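Histidine--tRNA ligase (Thermus thermophilus HB27, PDB 4RDX) catalyses the ATP-dependent attachment of L-histidine to tRNA(His), releasing AMP and diphosphate, as a homodimeric class II aminoacyl-tRNA synthetase. Local coordinates at residues 83-88 with 130-135; 112-117 with 124-129. All coordinates share one frame; numbering follows the deposited sequence.

Contact 1 (83-88 with 130-135). With HIS (histidine), chain D.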
ATOM      1  N   GLU A  83       9.278   5.435 -11.893  1.00 48.29           N
ATOM      2  CA  GLU A  83      10.206   5.816 -10.829  1.00 57.94           C
ATOM      3  C   GLU A  83       9.539   6.732  -9.805  1.00 51.44           C
ATOM      4  O   GLU A  83       8.492   7.318 -10.072  1.00 55.07           O
ATOM      5  CB  GLU A  83      11.442   6.504 -11.413  1.00 65.67           C
ATOM      6  CG  GLU A  83      11.128   7.673 -12.333  1.00 75.20           C
ATOM      7  CD  GLU A  83      11.810   8.958 -11.904  1.00 85.11           C
ATOM      8  OE1 GLU A  83      12.063   9.821 -12.774  1.00 84.57           O
ATOM      9  OE2 GLU A  83      12.090   9.109 -10.697  1.00 90.31           O
ATOM     10  N   GLY A  84      10.155   6.854  -8.633  1.00 43.70           N
ATOM     11  CA  GLY A  84       9.592   7.658  -7.565  1.00 42.92           C
ATOM     12  C   GLY A  84      10.000   9.120  -7.602  1.00 46.42           C
ATOM     13  O   GLY A  84       9.148  10.007  -7.506  1.00 58.95           O
ATOM     14  N   THR A  85      11.302   9.358  -7.753  1.00 46.68           N
ATOM     15  CA  THR A  85      11.919  10.683  -7.601  1.00 48.62           C
ATOM     16  C   THR A  85      11.197  11.853  -8.273  1.00 46.00           C
ATOM     17  O   THR A  85      10.838  12.835  -7.614  1.00 46.56           O
ATOM     18  CB  THR A  85      13.376  10.669  -8.102  1.00 57.84           C
ATOM     19  OG1 THR A  85      14.133   9.719  -7.343  1.00 53.34           O
ATOM     20  CG2 THR A  85      14.007  12.045  -7.955  1.00 73.94           C
ATOM     21  N   ALA A  86      10.999  11.746  -9.582  1.00 44.65           N
ATOM     22  CA  ALA A  86      10.346  12.800 -10.351  1.00 45.93           C
ATOM     23  C   ALA A  86       8.955  13.112  -9.804  1.00 45.83           C
ATOM     24  O   ALA A  86       8.554  14.273  -9.723  1.00 49.75           O
ATOM     25  CB  ALA A  86      10.265  12.415 -11.817  1.00 47.35           C
ATOM     26  N   ALA A  87       8.228  12.066  -9.422  1.00 47.27           N
ATOM     27  CA  ALA A  87       6.890  12.231  -8.872  1.00 48.71           C
ATOM     28  C   ALA A  87       6.930  12.997  -7.552  1.00 57.49           C
ATOM     29  O   ALA A  87       6.079  13.852  -7.293  1.00 48.31           O
ATOM     30  CB  ALA A  87       6.211  10.880  -8.698  1.00 45.81           C
ATOM     31  N   MET A  88       7.928  12.704  -6.723  1.00 49.96           N
ATOM     32  CA  MET A  88       8.062  13.391  -5.442  1.00 54.71           C
ATOM     33  C   MET A  88       8.484  14.845  -5.606  1.00 55.54           C
ATOM     34  O   MET A  88       8.094  15.700  -4.808  1.00 62.99           O
ATOM     35  CB  MET A  88       9.017  12.647  -4.506  1.00 38.98           C
ATOM     36  CG  MET A  88       8.343  11.544  -3.703  1.00 55.87           C
ATOM     37  SD  MET A  88       9.540  10.449  -2.927  1.00 66.23           S
ATOM     38  CE  MET A  88      10.450   9.929  -4.374  1.00 55.31           C
ATOM     39  N   ASN A 130      11.401   4.919  -1.524  1.00 36.18           N
ATOM     40  CA  ASN A 130      12.083   6.106  -2.003  1.00 40.04           C
ATOM     41  C   ASN A 130      12.260   7.115  -0.886  1.00 35.28           C
ATOM     42  O   ASN A 130      11.385   7.273  -0.035  1.00 47.01           O
ATOM     43  CB  ASN A 130      11.279   6.758  -3.126  1.00 46.37           C
ATOM     44  CG  ASN A 130      11.507   6.103  -4.469  1.00 57.33           C
ATOM     45  OD1 ASN A 130      12.233   6.631  -5.311  1.00 62.93           O
ATOM     46  ND2 ASN A 130      10.883   4.952  -4.682  1.00 64.26           N
ATOM     47  N   TYR A 131      13.402   7.794  -0.906  1.00 43.81           N
ATOM     48  CA  TYR A 131      13.702   8.876   0.017  1.00 51.72           C
ATOM     49  C   TYR A 131      14.250  10.045  -0.782  1.00 48.79           C
ATOM     50  O   TYR A 131      15.090   9.850  -1.658  1.00 47.82           O
ATOM     51  CB  TYR A 131      14.750   8.426   1.036  1.00 57.90           C
ATOM     52  CG  TYR A 131      15.356   9.559   1.839  1.00 59.88           C
ATOM     53  CD1 TYR A 131      14.708  10.056   2.961  1.00 50.01           C
ATOM     54  CD2 TYR A 131      16.577  10.122   1.480  1.00 52.54           C
ATOM     55  CE1 TYR A 131      15.251  11.085   3.703  1.00 47.37           C
ATOM     56  CE2 TYR A 131      17.128  11.155   2.214  1.00 46.05           C
ATOM     57  CZ  TYR A 131      16.461  11.631   3.326  1.00 48.50           C
ATOM     58  OH  TYR A 131      17.001  12.656   4.067  1.00 46.92           O
ATOM     59  N   GLU A 132      13.772  11.252  -0.490  1.00 47.51           N
ATOM     60  CA  GLU A 132      14.313  12.467  -1.093  1.00 44.39           C
ATOM     61  C   GLU A 132      14.521  13.571  -0.064  1.00 41.85           C
ATOM     62  O   GLU A 132      13.671  13.822   0.781  1.00 43.29           O
ATOM     63  CB  GLU A 132      13.405  12.989  -2.212  1.00 37.00           C
ATOM     64  CG  GLU A 132      13.157  12.012  -3.344  1.00 51.02           C
ATOM     65  CD  GLU A 132      14.432  11.549  -4.022  1.00 79.24           C
ATOM     66  OE1 GLU A 132      15.403  12.332  -4.076  1.00104.15           O
ATOM     67  OE2 GLU A 132      14.464  10.394  -4.497  1.00 69.86           O
ATOM     68  N   ALA A 133      15.674  14.219  -0.143  1.00 41.38           N
ATOM     69  CA  ALA A 133      15.939  15.438   0.597  1.00 44.05           C
ATOM     70  C   ALA A 133      16.036  16.552  -0.430  1.00 46.99           C
ATOM     71  O   ALA A 133      16.915  16.535  -1.308  1.00 42.96           O
ATOM     72  CB  ALA A 133      17.222  15.319   1.390  1.00 42.89           C
ATOM     73  N   LEU A 134      15.111  17.504  -0.326  1.00 46.13           N
ATOM     74  CA  LEU A 134      14.974  18.558  -1.322  1.00 40.20           C
ATOM     75  C   LEU A 134      15.171  19.945  -0.722  1.00 49.13           C
ATOM     76  O   LEU A 134      14.730  20.222   0.398  1.00 52.86           O
ATOM     77  CB  LEU A 134      13.598  18.473  -1.987  1.00 45.71           C
ATOM     78  CG  LEU A 134      13.279  17.201  -2.776  1.00 41.28           C
ATOM     79  CD1 LEU A 134      11.775  17.014  -2.914  1.00 39.24           C
ATOM     80  CD2 LEU A 134      13.931  17.249  -4.146  1.00 48.15           C
ATOM     81  N   GLY A 135      15.842  20.813  -1.473  1.00 49.67           N
ATOM     82  CA  GLY A 135      15.968  22.207  -1.093  1.00 39.76           C
ATOM     83  C   GLY A 135      17.338  22.631  -0.598  1.00 49.11           C
ATOM     84  O   GLY A 135      17.497  23.745  -0.102  1.00 63.00           O
TER
HETATM   85  N   HIS D 502      17.490   5.260  -9.843  1.00135.05           N
HETATM   86  CA  HIS D 502      17.637   6.517  -9.120  1.00137.67           C
HETATM   87  C   HIS D 502      19.086   6.679  -8.689  1.00143.59           C
HETATM   88  O   HIS D 502      19.558   7.789  -8.455  1.00137.12           O
HETATM   89  CB  HIS D 502      16.703   6.537  -7.905  1.00128.62           C
HETATM   90  CG  HIS D 502      16.753   7.822  -7.126  1.00119.89           C
HETATM   91  ND1 HIS D 502      17.435   8.932  -7.549  1.00115.92           N
HETATM   92  CD2 HIS D 502      16.194   8.141  -5.937  1.00116.44           C
HETATM   93  CE1 HIS D 502      17.302   9.895  -6.664  1.00113.13           C
HETATM   94  NE2 HIS D 502      16.548   9.450  -5.669  1.00115.52           N
HETATM   95  OXT HIS D 502      19.817   5.697  -8.566  1.00149.30           O
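Part of the histidine pocket forms where Thr85, in the first turn of helix 85-94, meets Glu132 on strand 125-134. Thr85 OG1 donates a hydrogen bond of 2.9 Å to Glu132 OE2, approaching from above the carboxylate plane, 53° out of it. The same oxygen takes a second, weak bond from the imidazole of the bound histidine, whose NE2 lies 2.6 Å from Glu132 OE2 with a strongly bent angle at the hydrogen. Glu132 OE1 is held by the hydroxyl of Tyr290, so both carboxylate oxygens have partners and the group is fixed in its rotation. A bend in the glutamate chain at chi2 (-58°) carries the carboxylate to NE2 of the ligand.

Met88 supplies the apolar part of the contact. Its chain turns at chi3 (-57°), which sets the methyl CE against two residues of the strand at once: Asn130 CB at 3.5 Å and Glu132 CG at 3.6 Å. Its side chain runs at about a right angle to that of Glu132. Two residues earlier on the strand than Glu132, Asn130 OD1 lies 3.6 Å from Gly84 CA, while Asn130 ND2 is hydrogen-bonded to Gln128 OE1. Leu134 reaches the backbone of Met88 more loosely, through CD1.

Glu83 does not touch the strand, but it shapes the helix start: its OE2 accepts from Ala86 N at 3.1 Å in a capping bond. This probably steadies the turn that presents Thr85 to the pocket. The whole is a class II synthetase active site, in which a helix packs on the antiparallel sheet and a strand carboxylate meets the imidazole of the bound amino acid, consistent with a part in its recognition.

Contact 2 (112-117 with 124-129). With AMP (adenosine monophosphate), chain C; nucleotides of chain B.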
ATOM      1  N   MET A 112       5.914   0.327  -8.727  1.00 31.37           N
ATOM      2  CA  MET A 112       6.577   0.961  -9.849  1.00 43.14           C
ATOM      3  C   MET A 112       6.422   0.005 -11.029  1.00 35.48           C
ATOM      4  O   MET A 112       6.335  -1.216 -10.840  1.00 43.98           O
ATOM      5  CB  MET A 112       8.060   1.174  -9.530  1.00 37.77           C
ATOM      6  CG  MET A 112       8.333   1.914  -8.216  1.00 39.60           C
ATOM      7  SD  MET A 112       7.716   3.612  -8.197  1.00 53.88           S
ATOM      8  CE  MET A 112       8.296   4.199  -6.610  1.00 51.03           C
ATOM      9  N   PHE A 113       6.403   0.557 -12.239  1.00 36.00           N
ATOM     10  CA  PHE A 113       6.100  -0.218 -13.435  1.00 33.28           C
ATOM     11  C   PHE A 113       7.096   0.040 -14.564  1.00 37.21           C
ATOM     12  O   PHE A 113       7.291   1.183 -14.980  1.00 51.72           O
ATOM     13  CB  PHE A 113       4.684   0.103 -13.917  1.00 40.82           C
ATOM     14  CG  PHE A 113       3.648   0.021 -12.835  1.00 52.62           C
ATOM     15  CD1 PHE A 113       2.949  -1.151 -12.618  1.00 50.28           C
ATOM     16  CD2 PHE A 113       3.378   1.114 -12.029  1.00 49.46           C
ATOM     17  CE1 PHE A 113       2.000  -1.232 -11.620  1.00 49.76           C
ATOM     18  CE2 PHE A 113       2.433   1.038 -11.028  1.00 52.11           C
ATOM     19  CZ  PHE A 113       1.743  -0.137 -10.823  1.00 51.73           C
ATOM     20  N   ARG A 114       7.724  -1.024 -15.058  1.00 50.71           N
ATOM     21  CA  ARG A 114       8.659  -0.917 -16.177  1.00 40.03           C
ATOM     22  C   ARG A 114       8.427  -2.034 -17.192  1.00 45.39           C
ATOM     23  O   ARG A 114       7.839  -3.063 -16.866  1.00 42.50           O
ATOM     24  CB  ARG A 114      10.109  -0.902 -15.674  1.00 45.95           C
ATOM     25  CG  ARG A 114      10.451   0.368 -14.908  1.00 48.95           C
ATOM     26  CD  ARG A 114      11.803   0.316 -14.219  1.00 48.94           C
ATOM     27  NE  ARG A 114      11.975   1.481 -13.352  1.00 54.93           N
ATOM     28  CZ  ARG A 114      13.100   1.790 -12.715  1.00 56.96           C
ATOM     29  NH1 ARG A 114      14.175   1.024 -12.844  1.00 40.44           N
ATOM     30  NH2 ARG A 114      13.148   2.873 -11.948  1.00 51.27           N
ATOM     31  N   ALA A 115       8.887  -1.830 -18.421  1.00 53.08           N
ATOM     32  CA  ALA A 115       8.505  -2.713 -19.518  1.00 46.46           C
ATOM     33  C   ALA A 115       9.642  -3.572 -20.063  1.00 52.52           C
ATOM     34  O   ALA A 115       9.601  -4.012 -21.214  1.00 62.67           O
ATOM     35  CB  ALA A 115       7.865  -1.909 -20.644  1.00 42.46           C
ATOM     36  N   GLU A 116      10.652  -3.822 -19.238  1.00 49.04           N
ATOM     37  CA  GLU A 116      11.765  -4.666 -19.657  1.00 77.31           C
ATOM     38  C   GLU A 116      11.544  -6.128 -19.285  1.00 74.11           C
ATOM     39  O   GLU A 116      10.838  -6.438 -18.326  1.00 75.14           O
ATOM     40  CB  GLU A 116      13.092  -4.156 -19.086  1.00 89.76           C
ATOM     41  CG  GLU A 116      13.675  -2.977 -19.848  1.00 92.22           C
ATOM     42  CD  GLU A 116      13.365  -1.644 -19.196  1.00 97.87           C
ATOM     43  OE1 GLU A 116      13.051  -1.630 -17.987  1.00 85.97           O
ATOM     44  OE2 GLU A 116      13.440  -0.609 -19.894  1.00106.30           O
ATOM     45  N   ARG A 117      12.158  -7.016 -20.061  1.00 74.68           N
ATOM     46  CA  ARG A 117      11.998  -8.454 -19.889  1.00 56.91           C
ATOM     47  C   ARG A 117      12.429  -8.914 -18.507  1.00 50.78           C
ATOM     48  O   ARG A 117      13.505  -8.549 -18.032  1.00 44.56           O
ATOM     49  CB  ARG A 117      12.797  -9.203 -20.951  1.00 56.99           C
ATOM     50  CG  ARG A 117      12.499 -10.686 -21.025  1.00 58.49           C
ATOM     51  CD  ARG A 117      12.996 -11.247 -22.338  1.00 54.44           C
ATOM     52  NE  ARG A 117      12.621 -10.377 -23.449  1.00 62.90           N
ATOM     53  CZ  ARG A 117      11.504 -10.509 -24.157  1.00 65.57           C
ATOM     54  NH1 ARG A 117      10.652 -11.485 -23.875  1.00 61.11           N
ATOM     55  NH2 ARG A 117      11.244  -9.668 -25.150  1.00 56.17           N
ATOM     56  N   ARG A 124       7.972  -6.528 -13.898  1.00 46.73           N
ATOM     57  CA  ARG A 124       7.320  -5.454 -14.635  1.00 52.50           C
ATOM     58  C   ARG A 124       6.466  -4.595 -13.710  1.00 48.60           C
ATOM     59  O   ARG A 124       6.292  -3.401 -13.943  1.00 45.71           O
ATOM     60  CB  ARG A 124       6.518  -6.012 -15.807  1.00 47.45           C
ATOM     61  CG  ARG A 124       7.422  -6.581 -16.892  1.00 52.92           C
ATOM     62  CD  ARG A 124       6.673  -6.925 -18.158  1.00 67.39           C
ATOM     63  NE  ARG A 124       7.591  -7.157 -19.269  1.00 78.94           N
ATOM     64  CZ  ARG A 124       7.211  -7.587 -20.465  1.00 93.25           C
ATOM     65  NH1 ARG A 124       5.930  -7.837 -20.694  1.00 95.91           N
ATOM     66  NH2 ARG A 124       8.106  -7.771 -21.427  1.00 98.55           N
ATOM     67  N   GLN A 125       5.939  -5.209 -12.657  1.00 45.53           N
ATOM     68  CA  GLN A 125       5.441  -4.451 -11.519  1.00 41.61           C
ATOM     69  C   GLN A 125       6.229  -4.855 -10.289  1.00 44.93           C
ATOM     70  O   GLN A 125       6.237  -6.023  -9.899  1.00 46.30           O
ATOM     71  CB  GLN A 125       3.951  -4.675 -11.278  1.00 38.53           C
ATOM     72  CG  GLN A 125       3.472  -4.006  -9.996  1.00 49.52           C
ATOM     73  CD  GLN A 125       1.992  -4.207  -9.737  1.00 52.08           C
ATOM     74  OE1 GLN A 125       1.187  -4.255 -10.669  1.00 43.90           O
ATOM     75  NE2 GLN A 125       1.624  -4.334  -8.466  1.00 40.59           N
ATOM     76  N   PHE A 126       6.906  -3.887  -9.687  1.00 45.82           N
ATOM     77  CA  PHE A 126       7.715  -4.176  -8.511  1.00 45.04           C
ATOM     78  C   PHE A 126       7.435  -3.123  -7.450  1.00 36.96           C
ATOM     79  O   PHE A 126       6.659  -2.211  -7.689  1.00 42.35           O
ATOM     80  CB  PHE A 126       9.202  -4.250  -8.875  1.00 37.54           C
ATOM     81  CG  PHE A 126       9.768  -2.967  -9.415  1.00 43.17           C
ATOM     82  CD1 PHE A 126       9.606  -2.618 -10.746  1.00 31.16           C
ATOM     83  CD2 PHE A 126      10.481  -2.118  -8.592  1.00 39.40           C
ATOM     84  CE1 PHE A 126      10.130  -1.436 -11.238  1.00 48.16           C
ATOM     85  CE2 PHE A 126      11.009  -0.938  -9.081  1.00 32.45           C
ATOM     86  CZ  PHE A 126      10.835  -0.598 -10.405  1.00 34.04           C
ATOM     87  N   HIS A 127       8.040  -3.247  -6.275  1.00 39.14           N
ATOM     88  CA  HIS A 127       7.773  -2.284  -5.210  1.00 40.78           C
ATOM     89  C   HIS A 127       9.038  -1.589  -4.731  1.00 46.87           C
ATOM     90  O   HIS A 127      10.082  -2.217  -4.547  1.00 43.21           O
ATOM     91  CB  HIS A 127       7.019  -2.944  -4.053  1.00 38.41           C
ATOM     92  CG  HIS A 127       5.679  -3.483  -4.447  1.00 59.58           C
ATOM     93  ND1 HIS A 127       5.531  -4.604  -5.235  1.00 60.50           N
ATOM     94  CD2 HIS A 127       4.426  -3.041  -4.186  1.00 38.98           C
ATOM     95  CE1 HIS A 127       4.247  -4.837  -5.432  1.00 68.47           C
ATOM     96  NE2 HIS A 127       3.554  -3.903  -4.806  1.00 66.17           N
ATOM     97  N   GLN A 128       8.936  -0.279  -4.540  1.00 42.38           N
ATOM     98  CA  GLN A 128      10.097   0.523  -4.193  1.00 44.93           C
ATOM     99  C   GLN A 128       9.885   1.319  -2.918  1.00 43.94           C
ATOM    100  O   GLN A 128       8.756   1.690  -2.575  1.00 48.01           O
ATOM    101  CB  GLN A 128      10.435   1.484  -5.335  1.00 43.11           C
ATOM    102  CG  GLN A 128      11.733   1.183  -6.057  1.00 45.69           C
ATOM    103  CD  GLN A 128      11.981   2.143  -7.204  1.00 56.26           C
ATOM    104  OE1 GLN A 128      11.352   3.199  -7.290  1.00 49.74           O
ATOM    105  NE2 GLN A 128      12.894   1.778  -8.099  1.00 53.65           N
ATOM    106  N   VAL A 129      10.984   1.560  -2.209  1.00 39.23           N
ATOM    107  CA  VAL A 129      10.998   2.570  -1.162  1.00 36.45           C
ATOM    108  C   VAL A 129      11.907   3.697  -1.622  1.00 43.89           C
ATOM    109  O   VAL A 129      13.029   3.460  -2.065  1.00 42.47           O
ATOM    110  CB  VAL A 129      11.499   2.024   0.183  1.00 38.64           C
ATOM    111  CG1 VAL A 129      11.554   3.141   1.223  1.00 34.04           C
ATOM    112  CG2 VAL A 129      10.611   0.891   0.657  1.00 30.12           C
TER
HETATM  113  P   AMP C 501      16.522   2.301 -10.178  1.00 58.25           P
HETATM  114  O1P AMP C 501      15.245   3.099 -10.292  1.00 83.17           O
HETATM  115  O2P AMP C 501      16.907   1.582 -11.446  1.00 51.62           O
HETATM  116  O3P AMP C 501      17.647   3.036  -9.495  1.00 76.50           O
HETATM  117  O5' AMP C 501      16.124   1.150  -9.154  1.00 54.67           O
HETATM  118  C5' AMP C 501      16.497   1.218  -7.785  1.00 41.77           C
HETATM  119  C4' AMP C 501      16.304  -0.117  -7.112  1.00 52.98           C
HETATM  120  O4' AMP C 501      14.946  -0.568  -7.343  1.00 55.15           O
HETATM  121  C3' AMP C 501      17.181  -1.244  -7.642  1.00 43.10           C
HETATM  122  O3' AMP C 501      18.453  -1.285  -7.019  1.00 46.32           O
HETATM  123  C2' AMP C 501      16.342  -2.492  -7.394  1.00 44.83           C
HETATM  124  O2' AMP C 501      16.483  -2.935  -6.053  1.00 38.66           O
HETATM  125  C1' AMP C 501      14.922  -1.957  -7.584  1.00 46.90           C
HETATM  126  N9  AMP C 501      14.419  -2.178  -8.953  1.00 41.21           N
HETATM  127  C8  AMP C 501      14.633  -1.366 -10.005  1.00 45.69           C
HETATM  128  N7  AMP C 501      14.032  -1.842 -11.128  1.00 49.28           N
HETATM  129  C5  AMP C 501      13.411  -2.989 -10.793  1.00 30.09           C
HETATM  130  C6  AMP C 501      12.598  -4.008 -11.499  1.00 24.30           C
HETATM  131  N6  AMP C 501      12.307  -3.891 -12.818  1.00 32.63           N
HETATM  132  N1  AMP C 501      12.142  -5.058 -10.778  1.00 41.97           N
HETATM  133  C2  AMP C 501      12.423  -5.187  -9.469  1.00 48.38           C
HETATM  134  N3  AMP C 501      13.154  -4.306  -8.765  1.00 41.31           N
HETATM  135  C4  AMP C 501      13.670  -3.206  -9.360  1.00 40.79           C
ATOM    136  P     G B   2       9.941  -9.107 -29.487  1.00 73.63           P
ATOM    137  OP1   G B   2       9.231  -9.555 -30.712  1.00 68.88           O
ATOM    138  OP2   G B   2       9.837  -9.909 -28.242  1.00 69.88           O
ATOM    139  O5'   G B   2      11.484  -8.940 -29.839  1.00 86.91           O
ATOM    140  C5'   G B   2      11.906  -8.034 -30.847  1.00 81.60           C
ATOM    141  C4'   G B   2      13.407  -7.917 -30.881  1.00 79.67           C
ATOM    142  O4'   G B   2      13.861  -7.108 -29.764  1.00 73.69           O
ATOM    143  C3'   G B   2      14.171  -9.221 -30.722  1.00 78.94           C
ATOM    144  O3'   G B   2      14.250  -9.978 -31.919  1.00 72.15           O
ATOM    145  C2'   G B   2      15.516  -8.749 -30.190  1.00 73.10           C
ATOM    146  O2'   G B   2      16.306  -8.199 -31.233  1.00 65.73           O
ATOM    147  C1'   G B   2      15.081  -7.616 -29.266  1.00 66.23           C
ATOM    148  N9    G B   2      14.852  -8.101 -27.895  1.00 59.81           N
ATOM    149  C8    G B   2      13.637  -8.392 -27.319  1.00 55.72           C
ATOM    150  N7    G B   2      13.744  -8.810 -26.088  1.00 51.74           N
ATOM    151  C5    G B   2      15.110  -8.794 -25.842  1.00 48.37           C
ATOM    152  C6    G B   2      15.835  -9.140 -24.676  1.00 47.52           C
ATOM    153  O6    G B   2      15.395  -9.546 -23.595  1.00 48.16           O
ATOM    154  N1    G B   2      17.205  -8.977 -24.854  1.00 59.64           N
ATOM    155  C2    G B   2      17.806  -8.540 -26.010  1.00 68.73           C
ATOM    156  N2    G B   2      19.143  -8.450 -25.988  1.00 75.23           N
ATOM    157  N3    G B   2      17.143  -8.212 -27.105  1.00 64.65           N
ATOM    158  C4    G B   2      15.810  -8.363 -26.948  1.00 54.58           C
ATOM    159  P     A B  78      20.705   4.062 -14.659  1.00 88.50           P
ATOM    160  OP1   A B  78      21.910   3.965 -15.522  1.00 86.26           O
ATOM    161  OP2   A B  78      20.743   3.513 -13.279  1.00 89.72           O
ATOM    162  O5'   A B  78      20.279   5.593 -14.553  1.00119.26           O
ATOM    163  C5'   A B  78      19.119   6.063 -15.227  1.00125.35           C
ATOM    164  C4'   A B  78      17.950   6.207 -14.283  1.00128.11           C
ATOM    165  O4'   A B  78      16.716   6.304 -15.044  1.00125.02           O
ATOM    166  C3'   A B  78      17.710   5.037 -13.340  1.00125.47           C
ATOM    167  O3'   A B  78      18.549   5.066 -12.199  1.00126.22           O
ATOM    168  C2'   A B  78      16.228   5.162 -13.017  1.00116.07           C
ATOM    169  O2'   A B  78      16.010   6.164 -12.037  1.00106.31           O
ATOM    170  C1'   A B  78      15.669   5.659 -14.351  1.00119.24           C
ATOM    171  N9    A B  78      15.158   4.556 -15.189  1.00120.18           N
ATOM    172  C8    A B  78      15.784   3.380 -15.516  1.00120.08           C
ATOM    173  N7    A B  78      15.078   2.590 -16.285  1.00119.71           N
ATOM    174  C5    A B  78      13.903   3.298 -16.484  1.00119.51           C
ATOM    175  C6    A B  78      12.740   3.004 -17.215  1.00110.97           C
ATOM    176  N6    A B  78      12.567   1.874 -17.904  1.00 92.28           N
ATOM    177  N1    A B  78      11.749   3.924 -17.212  1.00105.11           N
ATOM    178  C2    A B  78      11.928   5.055 -16.517  1.00100.13           C
ATOM    179  N3    A B  78      12.974   5.445 -15.793  1.00102.93           N
ATOM    180  C4    A B  78      13.940   4.511 -15.819  1.00115.63           C
TER
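Arg124 opens the pairing with Arg114: its carbonyl O accepts from Arg114 N at 3.0 Å, and its extended side chain sends NE to Glu116 O in a weak bond, while NH2 is hydrogen-bonded to a neighbouring chain. Gln125 lies alongside the Phe113 ring, with OE1 at the ring edge, 3.3 Å from Phe113 CE1; that oxygen is also bonded to Ile45 N of the second subunit. Phe126 exchanges two backbone bonds with Met112, the antiparallel hydrogen-bonded pair. With chi1 at 62°, its ring slots between Met112 and the AMP base: Met112 CB sits 3.7 Å from the ring centroid in a CH-pi contact, and the adenine lies over the opposite face, C5 above its centre. Arg114 crosses the Phe126 edge, its guanidinium turned 80° to the ring. One face of that guanidinium meets A78 of chain B near the rim, Phe126 CZ is over the opposite face, and Arg114 NH2 and NH1 donate to AMP O1P (2.7 Å) and O2P (3.1 Å). Gln128 rests its amide on the Met112 chain, and NE2 donates to AMP O4' at 3.2 Å. Phenylalanine for base, glutamine for ribose, arginine for phosphate: the hairpin contacts all three, as expected of class II motif 2.

Overall arrangement
From the N terminus, residues 83-88 come first, at the start of helix 85-94; the chain then runs through strand 104-113 and reverses by a short loop into strand 125-134. Contact 2 closes that reversal, a hairpin with six residues between its segments. Contact 1 closes a longer excursion of 41 residues that encloses the hairpin, so the two nest without crossing. Residue 130 follows 129 directly, and both contacts share strand 125-134. Their centres are about 17 Å apart, yet they touch: Met112 CE packs 3.3 Å from Asn130 ND2. Contact 1 packs helix 85-94 on the sheet and contact 2 joins two neighbouring strands of it, setting the histidine and AMP sites side by side near nucleotides of the bound tRNA.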